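Local atomic coordinates of uncharacterized protein (Pseudomonas aeruginosa PAO1, PDB entry 4R1D), a protein that probably hydrolyses lipids as Tle4, a calcium-binding alpha/beta-hydrolase lipase of the H2 type VI secretion system that forms a complex with its inhibitor Tli4. Residues A327-L341 / R357-Y370. Residues are numbered along the deposited sequence; the frame is centred on the assembly and turned at random. Where two conformers were deposited one is given.
Sequences APSAEYREGRPWLFL and RAYPQNQDPYEEIY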
loop_
_atom_site.group_PDB
_atom_site.type_symbol
_atom_site.label_atom_id
_atom_site.label_comp_id
_atom_site.label_asym_id
_atom_site.label_seq_id
_atom_site.Cartn_x
_atom_site.Cartn_y
_atom_site.Cartn_z
ATOM N N ALA A 327 -11.294 -0.382 -7.692
ATOM C CA ALA A 327 -12.725 -0.121 -7.877
ATOM C C ALA A 327 -13.199 -0.708 -9.208
ATOM O O ALA A 327 -12.438 -0.740 -10.170
ATOM C CB ALA A 327 -12.988 1.359 -7.824
ATOM N N PRO A 328 -14.457 -1.203 -9.262
ATOM C CA PRO A 328 -14.949 -1.743 -10.537
ATOM C C PRO A 328 -14.812 -0.748 -11.701
ATOM O O PRO A 328 -15.089 0.442 -11.548
ATOM C CB PRO A 328 -16.430 -2.043 -10.247
ATOM C CG PRO A 328 -16.436 -2.412 -8.786
ATOM C CD PRO A 328 -15.394 -1.447 -8.152
ATOM N N SER A 329 -14.382 -1.242 -12.858
ATOM C CA SER A 329 -14.245 -0.416 -14.052
ATOM C C SER A 329 -15.599 -0.263 -14.741
ATOM O O SER A 329 -16.602 -0.791 -14.263
ATOM C CB SER A 329 -13.274 -1.077 -15.017
ATOM O OG SER A 329 -13.813 -2.307 -15.486
ATOM N N ALA A 330 -15.636 0.446 -15.865
ATOM C CA ALA A 330 -16.881 0.532 -16.639
ATOM C C ALA A 330 -17.254 -0.814 -17.262
ATOM O O ALA A 330 -18.421 -1.065 -17.556
ATOM C CB ALA A 330 -16.764 1.602 -17.743
ATOM N N GLU A 331 -16.254 -1.665 -17.476
ATOM C CA GLU A 331 -16.442 -2.962 -18.140
ATOM C C GLU A 331 -16.736 -4.103 -17.167
ATOM O O GLU A 331 -17.070 -5.220 -17.566
ATOM C CB GLU A 331 -15.199 -3.310 -18.963
ATOM C CG GLU A 331 -14.966 -2.421 -20.180
ATOM C CD GLU A 331 -14.355 -1.073 -19.826
ATOM O OE1 GLU A 331 -13.563 -0.995 -18.856
ATOM O OE2 GLU A 331 -14.665 -0.083 -20.526
ATOM N N TYR A 332 -16.578 -3.823 -15.886
ATOM C CA TYR A 332 -16.827 -4.800 -14.831
ATOM C C TYR A 332 -18.232 -5.368 -14.979
ATOM O O TYR A 332 -19.176 -4.613 -15.175
ATOM C CB TYR A 332 -16.724 -4.043 -13.512
ATOM C CG TYR A 332 -16.976 -4.798 -12.236
ATOM C CD1 TYR A 332 -15.950 -5.479 -11.596
ATOM C CD2 TYR A 332 -18.221 -4.755 -11.616
ATOM C CE1 TYR A 332 -16.171 -6.117 -10.392
ATOM C CE2 TYR A 332 -18.449 -5.387 -10.416
ATOM C CZ TYR A 332 -17.416 -6.074 -9.808
ATOM O OH TYR A 332 -17.624 -6.713 -8.612
ATOM N N ARG A 333 -18.371 -6.690 -14.898
ATOM C CA ARG A 333 -19.696 -7.317 -14.954
ATOM C C ARG A 333 -20.373 -6.988 -16.291
ATOM O O ARG A 333 -21.598 -6.859 -16.373
ATOM C CB ARG A 333 -20.536 -6.841 -13.763
ATOM C CG ARG A 333 -21.719 -7.735 -13.388
ATOM C CD ARG A 333 -22.175 -7.431 -11.970
ATOM N NE ARG A 333 -23.400 -8.133 -11.609
ATOM C CZ ARG A 333 -23.873 -8.221 -10.373
ATOM N NH1 ARG A 333 -23.203 -7.682 -9.346
ATOM N NH2 ARG A 333 -25.012 -8.864 -10.159
ATOM N N GLU A 334 -19.555 -6.861 -17.334
ATOM C CA GLU A 334 -20.027 -6.545 -18.677
ATOM C C GLU A 334 -20.938 -5.309 -18.677
ATOM O O GLU A 334 -21.896 -5.228 -19.449
ATOM C CB GLU A 334 -20.747 -7.761 -19.296
ATOM C CG GLU A 334 -19.860 -9.015 -19.459
ATOM C CD GLU A 334 -20.648 -10.277 -19.820
ATOM O OE1 GLU A 334 -21.699 -10.536 -19.190
ATOM O OE2 GLU A 334 -20.214 -11.024 -20.728
ATOM N N GLY A 335 -20.632 -4.352 -17.805
ATOM C CA GLY A 335 -21.363 -3.098 -17.742
ATOM C C GLY A 335 -22.646 -3.135 -16.925
ATOM O O GLY A 335 -23.324 -2.113 -16.781
ATOM N N ARG A 336 -22.982 -4.295 -16.367
ATOM C CA ARG A 336 -24.213 -4.402 -15.579
ATOM C C ARG A 336 -24.047 -3.843 -14.168
ATOM O O ARG A 336 -22.927 -3.715 -13.672
ATOM C CB ARG A 336 -24.721 -5.841 -15.544
ATOM C CG ARG A 336 -25.225 -6.342 -16.895
ATOM C CD ARG A 336 -25.834 -7.732 -16.789
ATOM N NE ARG A 336 -24.845 -8.699 -16.330
ATOM C CZ ARG A 336 -23.964 -9.293 -17.123
ATOM N NH1 ARG A 336 -23.965 -9.037 -18.423
ATOM N NH2 ARG A 336 -23.092 -10.151 -16.616
ATOM N N PRO A 337 -25.168 -3.493 -13.519
ATOM C CA PRO A 337 -25.108 -2.950 -12.160
ATOM C C PRO A 337 -24.674 -3.958 -11.103
ATOM O O PRO A 337 -24.855 -5.167 -11.264
ATOM C CB PRO A 337 -26.544 -2.494 -11.903
ATOM C CG PRO A 337 -27.384 -3.361 -12.800
ATOM C CD PRO A 337 -26.546 -3.523 -14.046
ATOM N N TRP A 338 -24.090 -3.438 -10.026
ATOM C CA TRP A 338 -23.656 -4.247 -8.897
ATOM C C TRP A 338 -24.047 -3.620 -7.567
ATOM O O TRP A 338 -23.870 -4.214 -6.519
ATOM C CB TRP A 338 -22.144 -4.472 -8.960
ATOM C CG TRP A 338 -21.312 -3.222 -9.134
ATOM C CD1 TRP A 338 -20.843 -2.708 -10.309
ATOM C CD2 TRP A 338 -20.827 -2.357 -8.099
ATOM N NE1 TRP A 338 -20.098 -1.579 -10.069
ATOM C CE2 TRP A 338 -20.083 -1.337 -8.722
ATOM C CE3 TRP A 338 -20.961 -2.343 -6.707
ATOM C CZ2 TRP A 338 -19.459 -0.311 -7.998
ATOM C CZ3 TRP A 338 -20.346 -1.318 -5.989
ATOM C CH2 TRP A 338 -19.605 -0.322 -6.642
ATOM N N LEU A 339 -24.589 -2.407 -7.609
ATOM C CA LEU A 339 -24.962 -1.719 -6.387
ATOM C C LEU A 339 -26.460 -1.545 -6.428
ATOM O O LEU A 339 -26.973 -0.817 -7.276
ATOM C CB LEU A 339 -24.293 -0.345 -6.313
ATOM C CG LEU A 339 -24.715 0.553 -5.140
ATOM C CD1 LEU A 339 -24.338 -0.056 -3.794
ATOM C CD2 LEU A 339 -24.112 1.955 -5.259
ATOM N N PHE A 340 -27.151 -2.222 -5.524
ATOM C CA PHE A 340 -28.610 -2.309 -5.587
ATOM C C PHE A 340 -29.287 -1.687 -4.377
ATOM O O PHE A 340 -28.957 -1.998 -3.234
ATOM C CB PHE A 340 -29.047 -3.772 -5.709
ATOM C CG PHE A 340 -28.404 -4.506 -6.846
ATOM C CD1 PHE A 340 -28.924 -4.421 -8.128
ATOM C CD2 PHE A 340 -27.271 -5.279 -6.635
ATOM C CE1 PHE A 340 -28.341 -5.101 -9.177
ATOM C CE2 PHE A 340 -26.675 -5.961 -7.673
ATOM C CZ PHE A 340 -27.211 -5.878 -8.957
ATOM N N LEU A 341 -30.263 -0.819 -4.633
ATOM C CA LEU A 341 -31.066 -0.241 -3.578
ATOM C C LEU A 341 -32.413 -0.959 -3.582
ATOM O O LEU A 341 -33.174 -0.834 -4.538
ATOM C CB LEU A 341 -31.265 1.253 -3.834
ATOM C CG LEU A 341 -30.201 2.249 -3.346
ATOM C CD1 LEU A 341 -28.770 1.713 -3.403
ATOM C CD2 LEU A 341 -30.321 3.575 -4.088
ATOM N N ARG A 357 -33.175 1.196 -9.331
ATOM C CA ARG A 357 -32.039 1.790 -8.633
ATOM C C ARG A 357 -30.954 0.726 -8.472
ATOM O O ARG A 357 -30.695 0.218 -7.371
ATOM C CB ARG A 357 -32.497 2.364 -7.298
ATOM C CG ARG A 357 -33.649 3.366 -7.486
ATOM C CD ARG A 357 -33.870 4.249 -6.271
ATOM N NE ARG A 357 -32.761 5.173 -6.038
ATOM C CZ ARG A 357 -32.726 6.056 -5.042
ATOM N NH1 ARG A 357 -33.739 6.139 -4.194
ATOM N NH2 ARG A 357 -31.685 6.860 -4.895
ATOM N N ALA A 358 -30.361 0.399 -9.614
ATOM C CA ALA A 358 -29.314 -0.601 -9.762
ATOM C C ALA A 358 -28.179 0.102 -10.496
ATOM O O ALA A 358 -28.311 0.452 -11.670
ATOM C CB ALA A 358 -29.840 -1.758 -10.596
ATOM N N TYR A 359 -27.060 0.322 -9.809
ATOM C CA TYR A 359 -25.998 1.174 -10.327
ATOM C C TYR A 359 -24.731 0.369 -10.622
ATOM O O TYR A 359 -24.471 -0.624 -9.947
ATOM C CB TYR A 359 -25.704 2.279 -9.305
ATOM C CG TYR A 359 -26.939 3.073 -8.934
ATOM C CD1 TYR A 359 -27.765 2.672 -7.891
ATOM C CD2 TYR A 359 -27.290 4.221 -9.638
ATOM C CE1 TYR A 359 -28.917 3.401 -7.552
ATOM C CE2 TYR A 359 -28.431 4.951 -9.303
ATOM C CZ TYR A 359 -29.238 4.532 -8.261
ATOM O OH TYR A 359 -30.379 5.253 -7.934
ATOM N N PRO A 360 -23.958 0.776 -11.648
ATOM C CA PRO A 360 -24.257 1.888 -12.566
ATOM C C PRO A 360 -25.494 1.592 -13.412
ATOM O O PRO A 360 -25.746 0.436 -13.755
ATOM C CB PRO A 360 -23.036 1.931 -13.494
ATOM C CG PRO A 360 -21.968 1.167 -12.787
ATOM C CD PRO A 360 -22.673 0.135 -11.968
ATOM N N GLN A 361 -26.242 2.642 -13.742
ATOM C CA GLN A 361 -27.426 2.537 -14.589
ATOM C C GLN A 361 -27.031 2.732 -16.044
ATOM O O GLN A 361 -27.666 2.178 -16.953
ATOM C CB GLN A 361 -28.442 3.615 -14.206
ATOM C CG GLN A 361 -29.006 3.521 -12.799
ATOM C CD GLN A 361 -30.030 4.615 -12.533
ATOM O OE1 GLN A 361 -31.160 4.346 -12.110
ATOM N NE2 GLN A 361 -29.642 5.850 -12.793
ATOM N N ASN A 362 -25.977 3.518 -16.267
ATOM C CA ASN A 362 -25.516 3.771 -17.632
ATOM C C ASN A 362 -24.016 3.568 -17.815
ATOM O O ASN A 362 -23.340 4.333 -18.500
ATOM C CB ASN A 362 -25.927 5.162 -18.124
ATOM C CG ASN A 362 -25.669 5.347 -19.611
ATOM O OD1 ASN A 362 -25.842 4.415 -20.405
ATOM N ND2 ASN A 362 -25.234 6.541 -19.994
ATOM N N GLN A 363 -23.509 2.505 -17.201
ATOM C CA GLN A 363 -22.137 2.052 -17.405
ATOM C C GLN A 363 -21.067 3.081 -17.078
ATOM O O GLN A 363 -19.992 3.069 -17.678
ATOM C CB GLN A 363 -21.948 1.548 -18.834
ATOM C CG GLN A 363 -22.918 0.446 -19.226
ATOM C CD GLN A 363 -22.791 0.076 -20.680
ATOM O OE1 GLN A 363 -23.701 0.314 -21.478
ATOM N NE2 GLN A 363 -21.652 -0.490 -21.041
ATOM N N ASP A 364 -21.346 3.950 -16.112
ATOM C CA ASP A 364 -20.345 4.918 -15.669
ATOM C C ASP A 364 -20.276 4.965 -14.153
ATOM O O ASP A 364 -20.839 5.860 -13.527
ATOM C CB ASP A 364 -20.655 6.317 -16.221
ATOM C CG ASP A 364 -19.527 7.305 -15.971
ATOM O OD1 ASP A 364 -18.624 6.997 -15.156
ATOM O OD2 ASP A 364 -19.542 8.396 -16.579
ATOM N N PRO A 365 -19.568 4.003 -13.555
ATOM C CA PRO A 365 -19.465 3.942 -12.097
ATOM C C PRO A 365 -18.723 5.148 -11.555
ATOM O O PRO A 365 -18.966 5.537 -10.412
ATOM C CB PRO A 365 -18.655 2.653 -11.846
ATOM C CG PRO A 365 -17.891 2.424 -13.117
ATOM C CD PRO A 365 -18.783 2.952 -14.227
ATOM N N TYR A 366 -17.844 5.740 -12.365
ATOM C CA TYR A 366 -17.059 6.879 -11.902
ATOM C C TYR A 366 -17.945 8.059 -11.516
ATOM O O TYR A 366 -17.786 8.631 -10.430
ATOM C CB TYR A 366 -16.001 7.276 -12.943
ATOM C CG TYR A 366 -15.231 6.075 -13.432
ATOM C CD1 TYR A 366 -14.223 5.511 -12.664
ATOM C CD2 TYR A 366 -15.547 5.470 -14.647
ATOM C CE1 TYR A 366 -13.539 4.381 -13.107
ATOM C CE2 TYR A 366 -14.864 4.350 -15.095
ATOM C CZ TYR A 366 -13.865 3.815 -14.320
ATOM O OH TYR A 366 -13.195 2.710 -14.770
ATOM N N GLU A 367 -18.889 8.410 -12.387
ATOM C CA GLU A 367 -19.781 9.533 -12.103
ATOM C C GLU A 367 -20.998 9.110 -11.283
ATOM O O GLU A 367 -21.455 9.840 -10.405
ATOM C CB GLU A 367 -20.252 10.192 -13.407
ATOM C CG GLU A 367 -19.132 10.716 -14.297
ATOM C CD GLU A 367 -18.387 11.889 -13.688
ATOM O OE1 GLU A 367 -19.010 12.669 -12.939
ATOM O OE2 GLU A 367 -17.176 12.026 -13.961
ATOM N N GLU A 368 -21.526 7.927 -11.579
ATOM C CA GLU A 368 -22.745 7.460 -10.929
ATOM C C GLU A 368 -22.563 7.063 -9.467
ATOM O O GLU A 368 -23.475 7.201 -8.661
ATOM C CB GLU A 368 -23.353 6.294 -11.707
ATOM C CG GLU A 368 -23.739 6.643 -13.126
ATOM C CD GLU A 368 -24.529 5.533 -13.759
ATOM O OE1 GLU A 368 -25.528 5.112 -13.144
ATOM O OE2 GLU A 368 -24.132 5.053 -14.837
ATOM N N ILE A 369 -21.380 6.574 -9.124
ATOM C CA ILE A 369 -21.143 6.049 -7.781
ATOM C C ILE A 369 -19.947 6.716 -7.106
ATOM O O ILE A 369 -20.082 7.293 -6.029
ATOM C CB ILE A 369 -20.913 4.528 -7.825
ATOM C CG1 ILE A 369 -22.126 3.828 -8.451
ATOM C CG2 ILE A 369 -20.674 3.979 -6.436
ATOM C CD1 ILE A 369 -21.920 2.332 -8.730
ATOM N N TYR A 370 -18.781 6.662 -7.747
ATOM C CA TYR A 370 -17.540 7.053 -7.058
ATOM C C TYR A 370 -17.460 8.536 -6.683
ATOM O O TYR A 370 -17.001 8.865 -5.596
ATOM C CB TYR A 370 -16.285 6.628 -7.838
ATOM C CG TYR A 370 -16.294 5.181 -8.250
ATOM C CD1 TYR A 370 -17.037 4.246 -7.540
ATOM C CD2 TYR A 370 -15.562 4.744 -9.358
ATOM C CE1 TYR A 370 -17.067 2.910 -7.921
ATOM C CE2 TYR A 370 -15.581 3.415 -9.750
ATOM C CZ TYR A 370 -16.341 2.502 -9.030
ATOM O OH TYR A 370 -16.365 1.182 -9.418
HETATM O O HOH W 1 -13.384 1.539 -17.538
HETATM O O HOH W 2 -19.211 -1.121 -20.126
HETATM O O HOH W 3 -24.862 0.099 -16.347
#
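Tyr359 O accepts two backbone bonds from consecutive residues, from Trp338 N at 2.8 Å and from Leu339 N at 2.9 Å; the first donor is tilted 31° from the carbonyl plane, whereas the second lies in it. One residue facing two is the mark of a classic beta bulge. Beyond it the ladder is regular: Tyr359 N returns a bond to Leu339 O, and Leu341 N meets Arg357 O at 3.0 Å, the donor nearly in line with the C=O bond.

Apolar contacts extend from both faces of this ribbon. Beside Leu339 and Tyr359, CD2 of Leu341 lies 3.5 Å from Arg357 NE, over one face of the guanidinium. On the other face, Ala358 CB packs against Phe340 CD1 and Pro337 CB. Trp338 CG lies between the backbone N and the carbonyl carbon (chi1 51°), which brings the far end of the indole to helix 365-370: Ile369 CD1 sits 3.7 Å from Trp338 CZ2. Pro328 CG lies over the rim of the ring face opposite the one carrying Leu339 CB and Tyr359 O.

Hydroxyls and waters tie helix 365-370 and its preceding loop to 328-335. Tyr370 OH donates to Pro328 O at 2.6 Å, on a lone pair, while Ala327 CB and, at the edge, Trp338 CZ2 bear on its ring. Tyr366 OH bonds His415 of helix 400-421 and shares a water with Ala330 N and Glu331 OE1; another water links Gly335 O, Pro360 O and Gln363 N. Arg357, bent at chi3 (67°), makes a nearly straight NE hydrogen bond to Tyr359 OH and an NH2 salt bridge to Glu453.

A cis peptide between Tyr359 and Pro360 ends the strand, and Pro360 CD touches Trp338 NE1. Asp364 OD1 N-caps the helix, accepting from Glu367 N above the carboxylate plane. The whole is an antiparallel edge pair ending at a classic bulge, with 358-359 the outermost strand of a small mixed sheet separate from the parallel hydrolase sheet.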